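Local coordinates for plasmodesmata-located protein 8 (Arabidopsis thaliana, PDB 6GRF) that probably modulates cell-to-cell trafficking through plasmodesmata, as a plant membrane protein with a tandem DUF26 ectodomain, at residues Phe8-Cys13 with Leu122-Cys127; Val187-Asn192 with Ala200-Ala205. One frame throughout, in Å; residues are numbered along the deposited sequence.

Contact 1 of 2, residues Phe8-Cys13 with Leu122-Cys127; sequences FIYGGC and LRYKKC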
loop_
_atom_site.group_PDB
_atom_site.type_symbol
_atom_site.label_atom_id
_atom_site.label_comp_id
_atom_site.label_asym_id
_atom_site.label_seq_id
_atom_site.Cartn_x
_atom_site.Cartn_y
_atom_site.Cartn_z
ATOM N N PHE A 8 11.754 -1.537 -4.236
ATOM C CA PHE A 8 10.624 -2.365 -4.625
ATOM C C PHE A 8 10.187 -3.248 -3.452
ATOM O O PHE A 8 10.995 -3.975 -2.921
ATOM C CB PHE A 8 11.018 -3.240 -5.818
ATOM C CG PHE A 8 9.939 -4.170 -6.302
ATOM C CD1 PHE A 8 8.940 -3.718 -7.148
ATOM C CD2 PHE A 8 9.917 -5.497 -5.911
ATOM C CE1 PHE A 8 7.937 -4.572 -7.585
ATOM C CE2 PHE A 8 8.914 -6.349 -6.350
ATOM C CZ PHE A 8 7.922 -5.886 -7.184
ATOM N N ILE A 9 8.897 -3.201 -3.087
ATOM C CA ILE A 9 8.357 -4.065 -2.039
ATOM C C ILE A 9 7.583 -5.219 -2.682
ATOM O O ILE A 9 7.949 -6.373 -2.495
ATOM C CB ILE A 9 7.519 -3.267 -1.025
ATOM C CG1 ILE A 9 8.388 -2.199 -0.358
ATOM C CG2 ILE A 9 6.875 -4.196 -0.001
ATOM C CD1 ILE A 9 7.687 -1.394 0.694
ATOM N N TYR A 10 6.525 -4.912 -3.439
ATOM C CA TYR A 10 5.755 -5.946 -4.110
ATOM C C TYR A 10 4.955 -5.338 -5.268
ATOM O O TYR A 10 4.661 -4.147 -5.289
ATOM C CB TYR A 10 4.825 -6.679 -3.134
ATOM C CG TYR A 10 3.510 -5.996 -2.848
ATOM C CD1 TYR A 10 2.395 -6.211 -3.648
ATOM C CD2 TYR A 10 3.371 -5.139 -1.768
ATOM C CE1 TYR A 10 1.186 -5.581 -3.391
ATOM C CE2 TYR A 10 2.167 -4.503 -1.496
ATOM C CZ TYR A 10 1.072 -4.722 -2.312
ATOM O OH TYR A 10 -0.105 -4.091 -2.047
ATOM N N GLY A 11 4.609 -6.203 -6.219
ATOM C CA GLY A 11 3.751 -5.868 -7.341
ATOM C C GLY A 11 2.882 -7.053 -7.722
ATOM O O GLY A 11 3.236 -8.213 -7.458
ATOM N N GLY A 12 1.727 -6.761 -8.326
ATOM C CA GLY A 12 0.810 -7.788 -8.816
ATOM C C GLY A 12 0.010 -7.254 -9.985
ATOM O O GLY A 12 -0.310 -6.068 -10.020
ATOM N N CYS A 13 -0.265 -8.118 -10.960
ATOM C CA CYS A 13 -1.088 -7.750 -12.090
ATOM C C CYS A 13 -2.225 -8.745 -12.229
ATOM O O CYS A 13 -2.120 -9.877 -11.770
ATOM C CB CYS A 13 -0.336 -7.700 -13.412
ATOM S SG CYS A 13 1.341 -8.374 -13.357
ATOM N N LEU A 122 -5.017 -10.151 2.079
ATOM C CA LEU A 122 -3.579 -10.102 2.189
ATOM C C LEU A 122 -2.953 -9.939 0.801
ATOM O O LEU A 122 -3.167 -10.750 -0.075
ATOM C CB LEU A 122 -3.100 -11.398 2.851
ATOM C CG LEU A 122 -1.583 -11.565 2.936
ATOM C CD1 LEU A 122 -0.957 -10.381 3.655
ATOM C CD2 LEU A 122 -1.226 -12.879 3.621
ATOM N N ARG A 123 -2.138 -8.900 0.636
ATOM C CA ARG A 123 -1.450 -8.642 -0.624
ATOM C C ARG A 123 -0.006 -9.139 -0.553
ATOM O O ARG A 123 0.472 -9.736 -1.501
ATOM C CB ARG A 123 -1.497 -7.150 -0.961
ATOM C CG ARG A 123 -2.872 -6.686 -1.418
ATOM C CD ARG A 123 -3.384 -7.509 -2.585
ATOM N NE ARG A 123 -4.214 -6.711 -3.470
ATOM C CZ ARG A 123 -5.530 -6.840 -3.618
ATOM N NH1 ARG A 123 -6.192 -7.796 -2.991
ATOM N NH2 ARG A 123 -6.178 -6.004 -4.403
ATOM N N TYR A 124 0.671 -8.886 0.571
ATOM C CA TYR A 124 2.067 -9.246 0.727
ATOM C C TYR A 124 2.437 -9.219 2.220
ATOM O O TYR A 124 1.939 -8.406 2.985
ATOM C CB TYR A 124 2.962 -8.316 -0.104
ATOM C CG TYR A 124 4.442 -8.569 0.037
ATOM C CD1 TYR A 124 5.035 -9.686 -0.534
ATOM C CD2 TYR A 124 5.256 -7.707 0.757
ATOM C CE1 TYR A 124 6.391 -9.939 -0.407
ATOM C CE2 TYR A 124 6.618 -7.944 0.897
ATOM C CZ TYR A 124 7.185 -9.064 0.313
ATOM O OH TYR A 124 8.518 -9.321 0.457
ATOM N N LYS A 125 3.317 -10.141 2.614
ATOM C CA LYS A 125 3.855 -10.173 3.958
ATOM C C LYS A 125 5.290 -10.695 3.906
ATOM O O LYS A 125 5.643 -11.485 3.037
ATOM C CB LYS A 125 3.008 -11.061 4.874
ATOM C CG LYS A 125 3.026 -12.544 4.536
ATOM C CD LYS A 125 3.541 -13.387 5.667
ATOM C CE LYS A 125 3.763 -14.827 5.259
ATOM N NZ LYS A 125 5.204 -15.129 5.097
ATOM N N LYS A 126 6.103 -10.216 4.845
ATOM C CA LYS A 126 7.452 -10.683 5.028
ATOM C C LYS A 126 7.750 -10.683 6.529
ATOM O O LYS A 126 7.574 -9.656 7.175
ATOM C CB LYS A 126 8.411 -9.771 4.263
ATOM C CG LYS A 126 9.824 -10.310 4.097
ATOM C CD LYS A 126 10.775 -9.255 3.556
ATOM C CE LYS A 126 11.782 -9.790 2.561
ATOM N NZ LYS A 126 12.808 -10.612 3.238
ATOM N N CYS A 127 8.117 -11.855 7.059
ATOM C CA CYS A 127 8.668 -12.001 8.397
ATOM C C CYS A 127 10.192 -12.082 8.277
ATOM O O CYS A 127 10.710 -12.782 7.416
ATOM C CB CYS A 127 8.195 -13.262 9.119
ATOM S SG CYS A 127 6.447 -13.702 8.901
HETATM O O HOH W 1 -2.251 -4.409 -3.944
#

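Contact 2 of 2, residues Val187-Asn192 with Ala200-Ala205; sequences VGKLKN and AEVYLA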
loop_
_atom_site.group_PDB
_atom_site.type_symbol
_atom_site.label_atom_id
_atom_site.label_comp_id
_atom_site.label_asym_id
_atom_site.label_seq_id
_atom_site.Cartn_x
_atom_site.Cartn_y
_atom_site.Cartn_z
ATOM N N VAL A 187 -2.681 -6.192 11.960
ATOM C CA VAL A 187 -1.997 -6.485 13.195
ATOM C C VAL A 187 -2.251 -7.948 13.554
ATOM O O VAL A 187 -1.318 -8.668 13.945
ATOM C CB VAL A 187 -2.446 -5.501 14.293
ATOM C CG1 VAL A 187 -2.235 -6.034 15.705
ATOM C CG2 VAL A 187 -1.757 -4.159 14.093
ATOM N N GLY A 188 -3.510 -8.374 13.412
ATOM C CA GLY A 188 -3.867 -9.773 13.571
ATOM C C GLY A 188 -2.960 -10.657 12.733
ATOM O O GLY A 188 -2.482 -11.685 13.189
ATOM N N LYS A 189 -2.713 -10.225 11.494
ATOM C CA LYS A 189 -1.931 -10.987 10.545
ATOM C C LYS A 189 -0.456 -11.000 10.953
ATOM O O LYS A 189 0.203 -12.013 10.794
ATOM C CB LYS A 189 -2.060 -10.399 9.140
ATOM C CG LYS A 189 -3.402 -10.619 8.470
ATOM C CD LYS A 189 -3.678 -12.058 8.156
ATOM C CE LYS A 189 -4.764 -12.220 7.117
ATOM N NZ LYS A 189 -5.118 -13.651 6.965
ATOM N N LEU A 190 0.053 -9.852 11.413
ATOM C CA LEU A 190 1.432 -9.743 11.858
ATOM C C LEU A 190 1.634 -10.763 12.983
ATOM O O LEU A 190 2.585 -11.526 12.955
ATOM C CB LEU A 190 1.762 -8.309 12.304
ATOM C CG LEU A 190 2.119 -7.328 11.184
ATOM C CD1 LEU A 190 2.068 -5.884 11.658
ATOM C CD2 LEU A 190 3.481 -7.632 10.588
ATOM N N LYS A 191 0.673 -10.826 13.906
ATOM C CA LYS A 191 0.773 -11.706 15.061
ATOM C C LYS A 191 0.697 -13.168 14.610
ATOM O O LYS A 191 1.430 -13.995 15.108
ATOM C CB LYS A 191 -0.320 -11.397 16.086
ATOM C CG LYS A 191 -0.151 -10.095 16.858
ATOM C CD LYS A 191 -1.441 -9.655 17.515
ATOM C CE LYS A 191 -1.418 -8.226 18.012
ATOM N NZ LYS A 191 -0.762 -8.114 19.338
ATOM N N ASN A 192 -0.185 -13.481 13.657
ATOM C CA ASN A 192 -0.558 -14.878 13.424
ATOM C C ASN A 192 0.364 -15.509 12.366
ATOM O O ASN A 192 0.624 -16.709 12.433
ATOM C CB ASN A 192 -2.075 -15.003 13.220
ATOM C CG ASN A 192 -2.832 -14.844 14.536
ATOM O OD1 ASN A 192 -2.832 -15.748 15.383
ATOM N ND2 ASN A 192 -3.437 -13.682 14.760
ATOM N N ALA A 200 8.640 -7.593 10.973
ATOM C CA ALA A 200 7.734 -8.108 9.960
ATOM C C ALA A 200 6.919 -6.973 9.338
ATOM O O ALA A 200 6.825 -5.903 9.900
ATOM C CB ALA A 200 6.832 -9.140 10.573
ATOM N N GLU A 201 6.324 -7.251 8.172
ATOM C CA GLU A 201 5.460 -6.307 7.463
ATOM C C GLU A 201 4.281 -7.076 6.859
ATOM O O GLU A 201 4.447 -8.174 6.369
ATOM C CB GLU A 201 6.254 -5.501 6.429
ATOM C CG GLU A 201 7.194 -6.305 5.535
ATOM C CD GLU A 201 8.007 -5.474 4.534
ATOM O OE1 GLU A 201 8.056 -4.222 4.699
ATOM O OE2 GLU A 201 8.594 -6.063 3.575
ATOM N N VAL A 202 3.084 -6.494 6.962
ATOM C CA VAL A 202 1.894 -7.002 6.312
ATOM C C VAL A 202 1.228 -5.882 5.506
ATOM O O VAL A 202 0.954 -4.784 6.023
ATOM C CB VAL A 202 0.920 -7.608 7.334
ATOM C CG1 VAL A 202 -0.488 -7.722 6.776
ATOM C CG2 VAL A 202 1.421 -8.956 7.813
ATOM N N TYR A 203 0.953 -6.185 4.233
ATOM C CA TYR A 203 0.305 -5.265 3.319
ATOM C C TYR A 203 -1.030 -5.869 2.885
ATOM O O TYR A 203 -1.055 -6.944 2.303
ATOM C CB TYR A 203 1.186 -4.999 2.103
ATOM C CG TYR A 203 2.481 -4.302 2.419
ATOM C CD1 TYR A 203 2.596 -2.931 2.300
ATOM C CD2 TYR A 203 3.592 -5.015 2.828
ATOM C CE1 TYR A 203 3.781 -2.281 2.591
ATOM C CE2 TYR A 203 4.783 -4.381 3.129
ATOM C CZ TYR A 203 4.872 -3.009 3.018
ATOM O OH TYR A 203 6.040 -2.379 3.300
ATOM N N LEU A 204 -2.120 -5.182 3.227
ATOM C CA LEU A 204 -3.440 -5.538 2.758
ATOM C C LEU A 204 -3.808 -4.603 1.607
ATOM O O LEU A 204 -3.049 -3.712 1.265
ATOM C CB LEU A 204 -4.433 -5.424 3.916
ATOM C CG LEU A 204 -4.039 -6.173 5.187
ATOM C CD1 LEU A 204 -5.175 -6.137 6.190
ATOM C CD2 LEU A 204 -3.636 -7.607 4.875
ATOM N N ALA A 205 -4.981 -4.832 1.016
ATOM C CA ALA A 205 -5.434 -4.070 -0.151
ATOM C C ALA A 205 -5.456 -2.559 0.137
ATOM O O ALA A 205 -5.083 -1.781 -0.735
ATOM C CB ALA A 205 -6.787 -4.572 -0.592
#

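Contact 1 of 2, residues Phe8-Cys13 with Leu122-Cys127
The interface between the two tandem DUF26 (Gnk2-homologous) domains is built here from the first strand of each, and Tyr10 and Tyr124 carry this strand-strand contact. Their side chains run antiparallel, offset along each other, with ring planes 21° apart and centroids 5.7 Å apart. Each ring instead takes the other's methylene over one face, a reciprocal CH-pi pair: Tyr124 CB lies 3.9 Å from the centroid of the Tyr10 ring, and Tyr10 CB 4.1 Å from that of Tyr124. Tyr124 CG is anti to its own backbone N (chi1 177°), which carries the ring across Ile9, roughly at right angles to it, with Ile9 CG2 3.9 Å from Tyr124 CE2. At the other end Tyr10 OH comes within 3.5 Å of Arg123 CB. A water at the edge of the Tyr10 ring, in its plane, links phenol to guanidinium, 2.9 Å from Tyr10 OH and accepting from Arg123 NE at 3.1 Å. Each strand carries a classic beta bulge, Ile9 and Tyr10 opposite Gln101 and Arg123 and Tyr124 opposite Tyr203. Strands 8-13 and 122-127 edge separate sheets, each paired antiparallel with its in-sheet neighbour, 98-102 and 199-204.

Contact 2 of 2, residues Val187-Asn192 with Ala200-Ala205
Leu190 CG stands anti to its carbonyl carbon (chi1 -82°), and with chi2 extended CD2 reaches from helix 176-193 toward strand 199-204, where Val202 turns CG2 to meet it and CG1 to Lys189. This is helix-on-sheet packing within the second DUF26 domain: the helix lies against one face of the five-stranded antiparallel sheet, its short segment running at 138° to the strand. Leu190 CD2 is shared between two strand residues of the same face, 3.7 Å from Ala200 CB and 3.7 Å from Val202 CG2. Lys189 adds its aliphatic root, CB lying 3.9 Å from Val202 CG1, before the chain bends at chi2 and takes its amine away from the strand. Leu190 also reaches Ala209 on the next strand, so its buried side chain spans two strands. Glu201 points away from the helix, and Tyr203 OH donates to Glu201 OE1 at 3.1 Å, approaching from above the carboxylate plane. On the helix, Gly188 O accepts two bonds from opposite faces of its plane: Asn192 N at 3.0 Å and Asn192 ND2 at 2.7 Å, the latter with an N-H...O angle of 148°.

Overall arrangement
Contact 1 joins the two DUF26 domains, whereas contact 2 lies wholly inside the second, where it helps form the core between helix and sheet. Their chemistry follows: the partly buried domain interface combines tyrosine faces with a water bridge, while the buried contact is aliphatic. Their centres are about 11 Å apart, and they meet through neighbouring strands 122-127 and 199-204, with Tyr124 O and Arg123 N probably hydrogen-bonded to the backbone of Tyr203. Tyr203 also packs against Ile9, so the sheet that supports the helix in contact 2 also presents the edge used in contact 1. The disulfide Cys127-Cys194 ties strand 122-127 to the chain just beyond helix 176-193.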